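Nitrate/nitrite binding protein NrtA (Synechocystis sp., PDB 2G29) binds nitrate as the substrate-binding protein of the NrtABCD ABC transporter, which takes up nitrate and probably nitrite. Local coordinates at residues A[48-53]-A[277-282]; A[55-60]-A[261-266]; A[223-228]-A[306-311]. One frame throughout, in Å; residues are numbered along the deposited sequence.

Contact 1 of 3, residues A[48-53]-A[277-282]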
loop_
_atom_site.group_PDB
_atom_site.type_symbol
_atom_site.label_atom_id
_atom_site.label_comp_id
_atom_site.label_asym_id
_atom_site.label_seq_id
_atom_site.Cartn_x
_atom_site.Cartn_y
_atom_site.Cartn_z
ATOM N N LEU A 48 1.038 -3.810 12.145
ATOM C CA LEU A 48 0.879 -2.816 13.196
ATOM C C LEU A 48 -0.121 -3.262 14.275
ATOM O O LEU A 48 0.071 -2.971 15.471
ATOM C CB LEU A 48 0.426 -1.463 12.637
ATOM C CG LEU A 48 1.405 -0.750 11.703
ATOM C CD1 LEU A 48 0.989 0.707 11.624
ATOM C CD2 LEU A 48 2.842 -0.853 12.206
ATOM N N ILE A 49 -1.161 -3.979 13.854
ATOM C CA ILE A 49 -2.207 -4.467 14.758
ATOM C C ILE A 49 -1.681 -5.641 15.572
ATOM O O ILE A 49 -1.843 -5.660 16.801
ATOM C CB ILE A 49 -3.454 -4.848 13.926
ATOM C CG1 ILE A 49 -4.153 -3.563 13.438
ATOM C CG2 ILE A 49 -4.429 -5.655 14.778
ATOM C CD1 ILE A 49 -3.321 -2.599 12.657
ATOM N N ILE A 50 -1.040 -6.587 14.898
ATOM C CA ILE A 50 -0.461 -7.772 15.575
ATOM C C ILE A 50 0.633 -7.318 16.552
ATOM O O ILE A 50 0.815 -7.915 17.628
ATOM C CB ILE A 50 0.101 -8.778 14.536
ATOM C CG1 ILE A 50 -1.042 -9.610 13.953
ATOM C CG2 ILE A 50 1.108 -9.753 15.168
ATOM C CD1 ILE A 50 -1.860 -10.324 14.958
ATOM N N ALA A 51 1.373 -6.276 16.225
ATOM C CA ALA A 51 2.395 -5.815 17.172
ATOM C C ALA A 51 1.738 -5.432 18.507
ATOM O O ALA A 51 2.358 -5.554 19.561
ATOM C CB ALA A 51 3.161 -4.638 16.608
ATOM N N LYS A 52 0.499 -4.956 18.471
ATOM C CA LYS A 52 -0.208 -4.619 19.711
ATOM C C LYS A 52 -0.820 -5.908 20.294
ATOM O O LYS A 52 -0.529 -6.278 21.433
ATOM C CB LYS A 52 -1.328 -3.593 19.444
ATOM C CG LYS A 52 -2.075 -3.121 20.709
ATOM C CD LYS A 52 -1.153 -2.309 21.603
ATOM C CE LYS A 52 -1.898 -1.715 22.781
ATOM N NZ LYS A 52 -0.991 -0.832 23.590
ATOM N N GLU A 53 -1.638 -6.606 19.512
ATOM C CA GLU A 53 -2.311 -7.814 20.004
ATOM C C GLU A 53 -1.419 -8.935 20.529
ATOM O O GLU A 53 -1.810 -9.642 21.469
ATOM C CB GLU A 53 -3.217 -8.384 18.909
ATOM C CG GLU A 53 -4.498 -7.589 18.665
ATOM C CD GLU A 53 -5.624 -7.935 19.646
ATOM O OE1 GLU A 53 -6.694 -7.320 19.548
ATOM O OE2 GLU A 53 -5.442 -8.822 20.505
ATOM N N GLU A 277 -4.473 -18.063 10.077
ATOM C CA GLU A 277 -5.817 -18.200 10.626
ATOM C C GLU A 277 -6.006 -17.247 11.806
ATOM O O GLU A 277 -6.961 -16.457 11.876
ATOM C CB GLU A 277 -6.031 -19.656 11.052
ATOM C CG GLU A 277 -5.863 -20.649 9.907
ATOM C CD GLU A 277 -5.554 -22.061 10.357
ATOM O OE1 GLU A 277 -4.464 -22.302 10.953
ATOM O OE2 GLU A 277 -6.405 -22.949 10.108
ATOM N N GLU A 278 -5.085 -17.324 12.763
ATOM C CA GLU A 278 -5.153 -16.473 13.920
ATOM C C GLU A 278 -5.091 -14.995 13.536
ATOM O O GLU A 278 -5.843 -14.189 14.073
ATOM C CB GLU A 278 -4.036 -16.825 14.905
ATOM C CG GLU A 278 -4.243 -16.148 16.230
ATOM C CD GLU A 278 -3.095 -16.367 17.227
ATOM O OE1 GLU A 278 -2.235 -17.231 16.988
ATOM O OE2 GLU A 278 -3.098 -15.656 18.237
ATOM N N MET A 279 -4.221 -14.650 12.595
ATOM C CA MET A 279 -4.117 -13.257 12.156
ATOM C C MET A 279 -5.469 -12.747 11.683
ATOM O O MET A 279 -5.910 -11.692 12.083
ATOM C CB MET A 279 -3.109 -13.153 11.014
ATOM C CG MET A 279 -2.881 -11.727 10.550
ATOM S SD MET A 279 -1.769 -11.606 9.156
ATOM C CE MET A 279 -2.892 -12.041 7.828
ATOM N N CYS A 280 -6.119 -13.520 10.830
ATOM C CA CYS A 280 -7.392 -13.122 10.283
ATOM C C CYS A 280 -8.513 -13.115 11.318
ATOM O O CYS A 280 -9.445 -12.305 11.221
ATOM C CB CYS A 280 -7.725 -13.994 9.078
ATOM S SG CYS A 280 -6.586 -13.647 7.666
ATOM N N GLN A 281 -8.464 -14.019 12.297
ATOM C CA GLN A 281 -9.490 -13.961 13.358
ATOM C C GLN A 281 -9.364 -12.632 14.108
ATOM O O GLN A 281 -10.355 -11.991 14.450
ATOM C CB GLN A 281 -9.307 -15.070 14.377
ATOM C CG GLN A 281 -9.567 -16.445 13.837
ATOM C CD GLN A 281 -9.292 -17.483 14.912
ATOM O OE1 GLN A 281 -8.286 -17.400 15.614
ATOM N NE2 GLN A 281 -10.190 -18.455 15.054
ATOM N N ILE A 282 -8.120 -12.230 14.372
ATOM C CA ILE A 282 -7.847 -10.980 15.055
ATOM C C ILE A 282 -8.318 -9.803 14.210
ATOM O O ILE A 282 -9.064 -8.963 14.700
ATOM C CB ILE A 282 -6.335 -10.844 15.359
ATOM C CG1 ILE A 282 -5.906 -11.874 16.418
ATOM C CG2 ILE A 282 -6.026 -9.452 15.911
ATOM C CD1 ILE A 282 -4.368 -11.990 16.585
#

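Contact 2 of 3, residues A[55-60]-A[261-266]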
loop_
_atom_site.group_PDB
_atom_site.type_symbol
_atom_site.label_atom_id
_atom_site.label_comp_id
_atom_site.label_asym_id
_atom_site.label_seq_id
_atom_site.Cartn_x
_atom_site.Cartn_y
_atom_site.Cartn_z
ATOM N N GLY A 55 1.635 -8.462 21.710
ATOM C CA GLY A 55 2.585 -7.859 22.643
ATOM C C GLY A 55 3.975 -7.488 22.150
ATOM O O GLY A 55 4.900 -7.322 22.948
ATOM N N PHE A 56 4.154 -7.342 20.845
ATOM C CA PHE A 56 5.483 -6.987 20.363
ATOM C C PHE A 56 5.901 -5.562 20.784
ATOM O O PHE A 56 7.070 -5.334 21.130
ATOM C CB PHE A 56 5.554 -7.175 18.852
ATOM C CG PHE A 56 5.536 -8.621 18.423
ATOM C CD1 PHE A 56 4.459 -9.151 17.719
ATOM C CD2 PHE A 56 6.601 -9.458 18.736
ATOM C CE1 PHE A 56 4.437 -10.484 17.335
ATOM C CE2 PHE A 56 6.591 -10.791 18.359
ATOM C CZ PHE A 56 5.503 -11.311 17.652
ATOM N N TYR A 57 4.983 -4.587 20.786
ATOM C CA TYR A 57 5.395 -3.252 21.224
ATOM C C TYR A 57 5.854 -3.276 22.678
ATOM O O TYR A 57 6.844 -2.634 23.050
ATOM C CB TYR A 57 4.269 -2.202 21.121
ATOM C CG TYR A 57 3.734 -1.916 19.734
ATOM C CD1 TYR A 57 2.383 -2.114 19.451
ATOM C CD2 TYR A 57 4.561 -1.432 18.724
ATOM C CE1 TYR A 57 1.865 -1.835 18.188
ATOM C CE2 TYR A 57 4.051 -1.142 17.455
ATOM C CZ TYR A 57 2.696 -1.356 17.200
ATOM O OH TYR A 57 2.196 -1.137 15.909
ATOM N N ALA A 58 5.121 -4.015 23.500
ATOM C CA ALA A 58 5.449 -4.088 24.918
ATOM C C ALA A 58 6.783 -4.780 25.121
ATOM O O ALA A 58 7.549 -4.387 25.986
ATOM C CB ALA A 58 4.327 -4.820 25.669
ATOM N N LYS A 59 7.052 -5.800 24.316
ATOM C CA LYS A 59 8.318 -6.510 24.389
ATOM C C LYS A 59 9.483 -5.519 24.211
ATOM O O LYS A 59 10.543 -5.689 24.818
ATOM C CB LYS A 59 8.351 -7.618 23.333
ATOM C CG LYS A 59 9.656 -8.403 23.273
ATOM C CD LYS A 59 9.590 -9.536 22.276
ATOM C CE LYS A 59 10.943 -10.184 22.111
ATOM N NZ LYS A 59 10.891 -11.274 21.119
ATOM N N TYR A 60 9.295 -4.481 23.395
ATOM C CA TYR A 60 10.337 -3.474 23.203
ATOM C C TYR A 60 10.172 -2.170 24.004
ATOM O O TYR A 60 10.543 -1.096 23.543
ATOM C CB TYR A 60 10.525 -3.177 21.691
ATOM C CG TYR A 60 11.024 -4.398 20.965
ATOM C CD1 TYR A 60 10.140 -5.281 20.355
ATOM C CD2 TYR A 60 12.371 -4.788 21.068
ATOM C CE1 TYR A 60 10.560 -6.521 19.895
ATOM C CE2 TYR A 60 12.791 -6.027 20.605
ATOM C CZ TYR A 60 11.890 -6.897 20.028
ATOM O OH TYR A 60 12.294 -8.165 19.616
ATOM N N MET A 261 11.592 -2.502 15.610
ATOM C CA MET A 261 11.857 -3.905 15.911
ATOM C C MET A 261 10.541 -4.628 16.221
ATOM O O MET A 261 10.368 -5.770 15.800
ATOM C CB MET A 261 12.825 -4.025 17.091
ATOM C CG MET A 261 14.218 -3.484 16.736
ATOM S SD MET A 261 15.489 -3.791 18.031
ATOM C CE MET A 261 14.901 -2.814 19.197
ATOM N N ALA A 262 9.626 -3.978 16.931
ATOM C CA ALA A 262 8.337 -4.602 17.226
ATOM C C ALA A 262 7.582 -4.878 15.931
ATOM O O ALA A 262 7.005 -5.956 15.761
ATOM C CB ALA A 262 7.513 -3.710 18.117
ATOM N N VAL A 263 7.610 -3.915 15.004
ATOM C CA VAL A 263 6.919 -4.121 13.723
ATOM C C VAL A 263 7.568 -5.252 12.896
ATOM O O VAL A 263 6.885 -6.042 12.259
ATOM C CB VAL A 263 6.889 -2.794 12.912
ATOM C CG1 VAL A 263 6.437 -3.040 11.458
ATOM C CG2 VAL A 263 5.891 -1.815 13.576
ATOM N N MET A 264 8.893 -5.343 12.899
ATOM C CA MET A 264 9.575 -6.404 12.179
ATOM C C MET A 264 9.207 -7.789 12.732
ATOM O O MET A 264 8.990 -8.742 11.970
ATOM C CB MET A 264 11.078 -6.240 12.320
ATOM C CG MET A 264 11.637 -5.136 11.514
ATOM S SD MET A 264 13.425 -5.017 11.785
ATOM C CE MET A 264 13.707 -3.746 10.737
ATOM N N GLU A 265 9.176 -7.914 14.058
ATOM C CA GLU A 265 8.810 -9.214 14.620
ATOM C C GLU A 265 7.354 -9.512 14.279
ATOM O O GLU A 265 7.026 -10.638 13.978
ATOM C CB GLU A 265 9.002 -9.233 16.131
ATOM C CG GLU A 265 10.470 -9.265 16.559
ATOM C CD GLU A 265 10.677 -10.231 17.706
ATOM O OE1 GLU A 265 10.091 -10.004 18.780
ATOM O OE2 GLU A 265 11.413 -11.222 17.526
ATOM N N ALA A 266 6.493 -8.494 14.293
ATOM C CA ALA A 266 5.095 -8.748 13.950
ATOM C C ALA A 266 4.999 -9.153 12.491
ATOM O O ALA A 266 4.156 -9.990 12.113
ATOM C CB ALA A 266 4.242 -7.510 14.225
#

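Contact 3 of 3, residues A[223-228]-A[306-311]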
loop_
_atom_site.group_PDB
_atom_site.type_symbol
_atom_site.label_atom_id
_atom_site.label_comp_id
_atom_site.label_asym_id
_atom_site.label_seq_id
_atom_site.Cartn_x
_atom_site.Cartn_y
_atom_site.Cartn_z
ATOM N N VAL A 223 -21.147 -8.018 -5.859
ATOM C CA VAL A 223 -21.400 -6.669 -6.361
ATOM C C VAL A 223 -20.377 -6.204 -7.371
ATOM O O VAL A 223 -20.366 -5.035 -7.764
ATOM C CB VAL A 223 -21.506 -5.633 -5.206
ATOM C CG1 VAL A 223 -22.689 -6.027 -4.312
ATOM C CG2 VAL A 223 -20.218 -5.596 -4.391
ATOM N N GLY A 224 -19.547 -7.138 -7.816
ATOM C CA GLY A 224 -18.541 -6.837 -8.825
ATOM C C GLY A 224 -17.666 -8.057 -8.994
ATOM O O GLY A 224 -17.894 -9.068 -8.335
ATOM N N TYR A 225 -16.716 -8.007 -9.924
ATOM C CA TYR A 225 -15.759 -9.105 -10.079
ATOM C C TYR A 225 -14.345 -8.527 -10.148
ATOM O O TYR A 225 -14.159 -7.326 -10.294
ATOM C CB TYR A 225 -16.067 -9.977 -11.309
ATOM C CG TYR A 225 -15.755 -9.382 -12.664
ATOM C CD1 TYR A 225 -14.580 -9.725 -13.334
ATOM C CD2 TYR A 225 -16.671 -8.541 -13.311
ATOM C CE1 TYR A 225 -14.328 -9.261 -14.617
ATOM C CE2 TYR A 225 -16.434 -8.071 -14.592
ATOM C CZ TYR A 225 -15.268 -8.433 -15.248
ATOM O OH TYR A 225 -15.019 -8.018 -16.537
ATOM N N GLN A 226 -13.355 -9.389 -9.985
ATOM C CA GLN A 226 -11.975 -8.950 -9.966
ATOM C C GLN A 226 -11.258 -9.216 -11.260
ATOM O O GLN A 226 -11.296 -10.333 -11.765
ATOM C CB GLN A 226 -11.232 -9.623 -8.795
ATOM C CG GLN A 226 -9.765 -9.154 -8.644
ATOM C CD GLN A 226 -9.207 -9.313 -7.231
ATOM O OE1 GLN A 226 -8.048 -8.960 -6.960
ATOM N NE2 GLN A 226 -10.016 -9.808 -6.335
ATOM N N ALA A 227 -10.621 -8.178 -11.791
ATOM C CA ALA A 227 -9.856 -8.271 -13.037
ATOM C C ALA A 227 -8.476 -8.871 -12.767
ATOM O O ALA A 227 -7.989 -9.713 -13.523
ATOM C CB ALA A 227 -9.726 -6.872 -13.665
ATOM N N LEU A 228 -7.852 -8.466 -11.659
ATOM C CA LEU A 228 -6.526 -8.958 -11.311
ATOM C C LEU A 228 -6.202 -8.577 -9.881
ATOM O O LEU A 228 -6.867 -7.703 -9.292
ATOM C CB LEU A 228 -5.461 -8.312 -12.224
ATOM C CG LEU A 228 -5.420 -6.774 -12.117
ATOM C CD1 LEU A 228 -4.360 -6.342 -11.111
ATOM C CD2 LEU A 228 -5.099 -6.180 -13.500
ATOM N N PHE A 306 -11.885 -14.762 -8.223
ATOM C CA PHE A 306 -12.136 -13.464 -8.837
ATOM C C PHE A 306 -13.613 -13.251 -9.214
ATOM O O PHE A 306 -13.976 -12.185 -9.676
ATOM C CB PHE A 306 -11.292 -13.258 -10.106
ATOM C CG PHE A 306 -9.817 -13.004 -9.865
ATOM C CD1 PHE A 306 -9.291 -12.793 -8.586
ATOM C CD2 PHE A 306 -8.956 -12.918 -10.950
ATOM C CE1 PHE A 306 -7.909 -12.488 -8.420
ATOM C CE2 PHE A 306 -7.604 -12.622 -10.775
ATOM C CZ PHE A 306 -7.083 -12.401 -9.506
ATOM N N GLY A 307 -14.462 -14.259 -9.014
ATOM C CA GLY A 307 -15.865 -14.100 -9.359
ATOM C C GLY A 307 -16.140 -14.249 -10.842
ATOM O O GLY A 307 -15.272 -14.685 -11.607
ATOM N N ASN A 308 -17.349 -13.892 -11.245
ATOM C CA ASN A 308 -17.742 -13.946 -12.642
ATOM C C ASN A 308 -17.535 -15.315 -13.272
ATOM O O ASN A 308 -17.169 -15.406 -14.443
ATOM C CB ASN A 308 -16.959 -12.903 -13.431
ATOM C CG ASN A 308 -17.602 -12.589 -14.737
ATOM O OD1 ASN A 308 -18.817 -12.750 -14.883
ATOM N ND2 ASN A 308 -16.809 -12.119 -15.696
ATOM N N GLY A 309 -17.758 -16.356 -12.479
ATOM C CA GLY A 309 -17.634 -17.710 -12.985
ATOM C C GLY A 309 -16.238 -18.237 -13.199
ATOM O O GLY A 309 -16.068 -19.410 -13.554
ATOM N N GLN A 310 -15.236 -17.393 -12.985
ATOM C CA GLN A 310 -13.851 -17.791 -13.168
ATOM C C GLN A 310 -13.455 -18.820 -12.109
ATOM O O GLN A 310 -13.754 -18.669 -10.927
ATOM C CB GLN A 310 -12.953 -16.558 -13.090
ATOM C CG GLN A 310 -11.483 -16.802 -13.392
ATOM C CD GLN A 310 -10.830 -15.580 -14.033
ATOM O OE1 GLN A 310 -10.786 -14.498 -13.443
ATOM N NE2 GLN A 310 -10.336 -15.748 -15.259
ATOM N N GLU A 311 -12.791 -19.881 -12.537
ATOM C CA GLU A 311 -12.378 -20.920 -11.599
ATOM C C GLU A 311 -11.397 -20.372 -10.560
ATOM O O GLU A 311 -10.523 -19.568 -10.884
ATOM C CB GLU A 311 -11.725 -22.065 -12.372
ATOM C CG GLU A 311 -12.649 -22.743 -13.374
ATOM C CD GLU A 311 -11.871 -23.481 -14.453
ATOM O OE1 GLU A 311 -11.190 -22.799 -15.260
ATOM O OE2 GLU A 311 -11.930 -24.733 -14.490
HETATM O O HOH W 1 -18.438 -11.780 -9.146
#

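Contact 1 of 3, residues A[48-53]-A[277-282]
Two helices of the C-clamp-shaped, two-domain periplasmic binding protein cross here almost at a right angle: the last turn and a half of helix 46-53 meets the middle of helix 276-284, with an angle of 93° between the short axes and a closest axis approach of 10.9 Å. At that separation the backbones stay apart, I50 and M279 coming nearest with 7.4 Å between their CA atoms, and side chains bridge the interval.

The apolar contacts centre on I282, which contributes the most buried surface. It extends CD1 towards I50, whose own CD1 comes from the facing helix, the two side chains crossing at about a right angle. I50 is itself bent back at chi2 (-56°), and its CG1 lies 4.4 Å from CG of M279; the rest of the methionine leads off, so its sulfur adds little to this junction. The other branch of I282, CG2, stands anti to the backbone N and lies 4.3 Å from CG2 of I49, a looser touch; the CD1 end of I49 leads away from the partner helix.

One charged residue joins through its aliphatic part. E53 reaches tip to tip with I282, its CG 3.7 Å from I282 CG2, while the chain bends at chi2 (-83°) and carries the carboxylate to W288, whose indole NE1 is hydrogen-bonded to OE1. At the margin of the contact, E278 OE2 forms a salt bridge with K54, just past the end of helix 46-53.

I50 also packs on F56 and on W269 and C270 of helix 253-271. The tightest point is where the terminal methyls meet, I50 CD1 and I282 CD1 being only 3.4 Å apart, closer than usual van der Waals contact.

Contact 2 of 3, residues A[55-60]-A[261-266]
E265 projects from helix 253-271 between the side chains of F56 and Y60, crossing each at about a right angle. Its CB rests against the F56 ring, 3.5 Å from CD2, and the chain then bends at chi2 (-138°) so that the carboxylate stands steeply to both rings, 78° from the plane of F56 and 85° from that of Y60. OE1 arrives at the edge of the Y60 ring, in its plane, where OH gives it a weak hydrogen bond of 3.0 Å. The same oxygen receives K59 NZ at 2.8 Å, a salt bridge on its syn lone pair; the extended lysine chain spans the distance. Two donors on one oxygen would probably keep this carboxylate ionised.

In this periplasmic binding protein fold the short helix 56-59, with G55 at the N-cap position, lies against the long helix 253-271 with only 4.9 Å between F56 CA and A262 CA. Small residues permit it: A262 CB sits 3.5 Å from F56 O and also meets Y57 CD2, while Y57 OH bonds to L48 O of helix 46-53. The F56 ring lies with one face over the backbone of E265 and A266.

The Y60 ring has K59 CG over one face and M261 CB over the other, 4.0 Å from the centroid, a CH-pi contact. M261 SD stands obliquely, a Met-aromatic contact, and the bend at chi3 turns CE to CD2.

Contact 3 of 3, residues A[223-228]-A[306-311]
This is a largely buried contact of an edge strand with a turn: the loop between strands 303-304 and 313-314 lies along strand 225-229, an outermost strand of a mixed five-stranded sheet. The backbone link is one nearly linear hydrogen bond, Q226 N to F306 O, 2.9 Å long with an N-H...O angle of 179° and the donor in the carbonyl plane. A water extends it, donating to G224 O and accepting from N308 N.

Successive strand residues, Y225 and Q226, meet the loop with different groups. Q226 lies across the F306 ring: CG is 3.9 Å from the centroid, over the face, a CH-pi contact. The Q226 side chain is about 7 Å from that of Q126, a nitrate-binding residue, which places the contact near the ligand site. The far rim of the ring reaches L228, with CE2 3.9 Å from L228 CA. An alanine in place of F306 would remove the ring that covers Q226 and meets L228 and F313, and would probably leave the loop less firmly packed on the strand.

The loop turns back in a type I' beta turn from G307 to Q310. The strand carries a classic beta bulge, A227 and L228 both facing I128. Y225 has CG in the crowded position between N and C (chi1 73°), laying its ring alongside N308; N308 ND2 stands 3.8 Å above the ring centre and is hydrogen-bonded to K135 O, while Y225 OH bonds with Y134 O and V139 N. G307 comes so near that a CB there would lie 3.7 Å from Y225 CB.

How the contacts relate
Contacts 1 and 2 are neighbours, their centres 12 Å apart, and they lie in the same region of the fold, on the same side of the chain's centre: helices 46-53 and 56-59 follow each other in the chain, as do helices 253-271 and 276-284, so the earlier pair packs on the later one, with contact 2 spanning the inner interval. They touch directly, through a probable hydrogen bond of Y57 OH with L48 O. Contact 3 lies apart, its centre 28 Å from contact 1 and 37 Å from contact 2, on the sheet containing strand 225-229. Its segments alternate with theirs along the chain. Chain passing back and forth in this way is consistent with the two-domain clamp that binds nitrate.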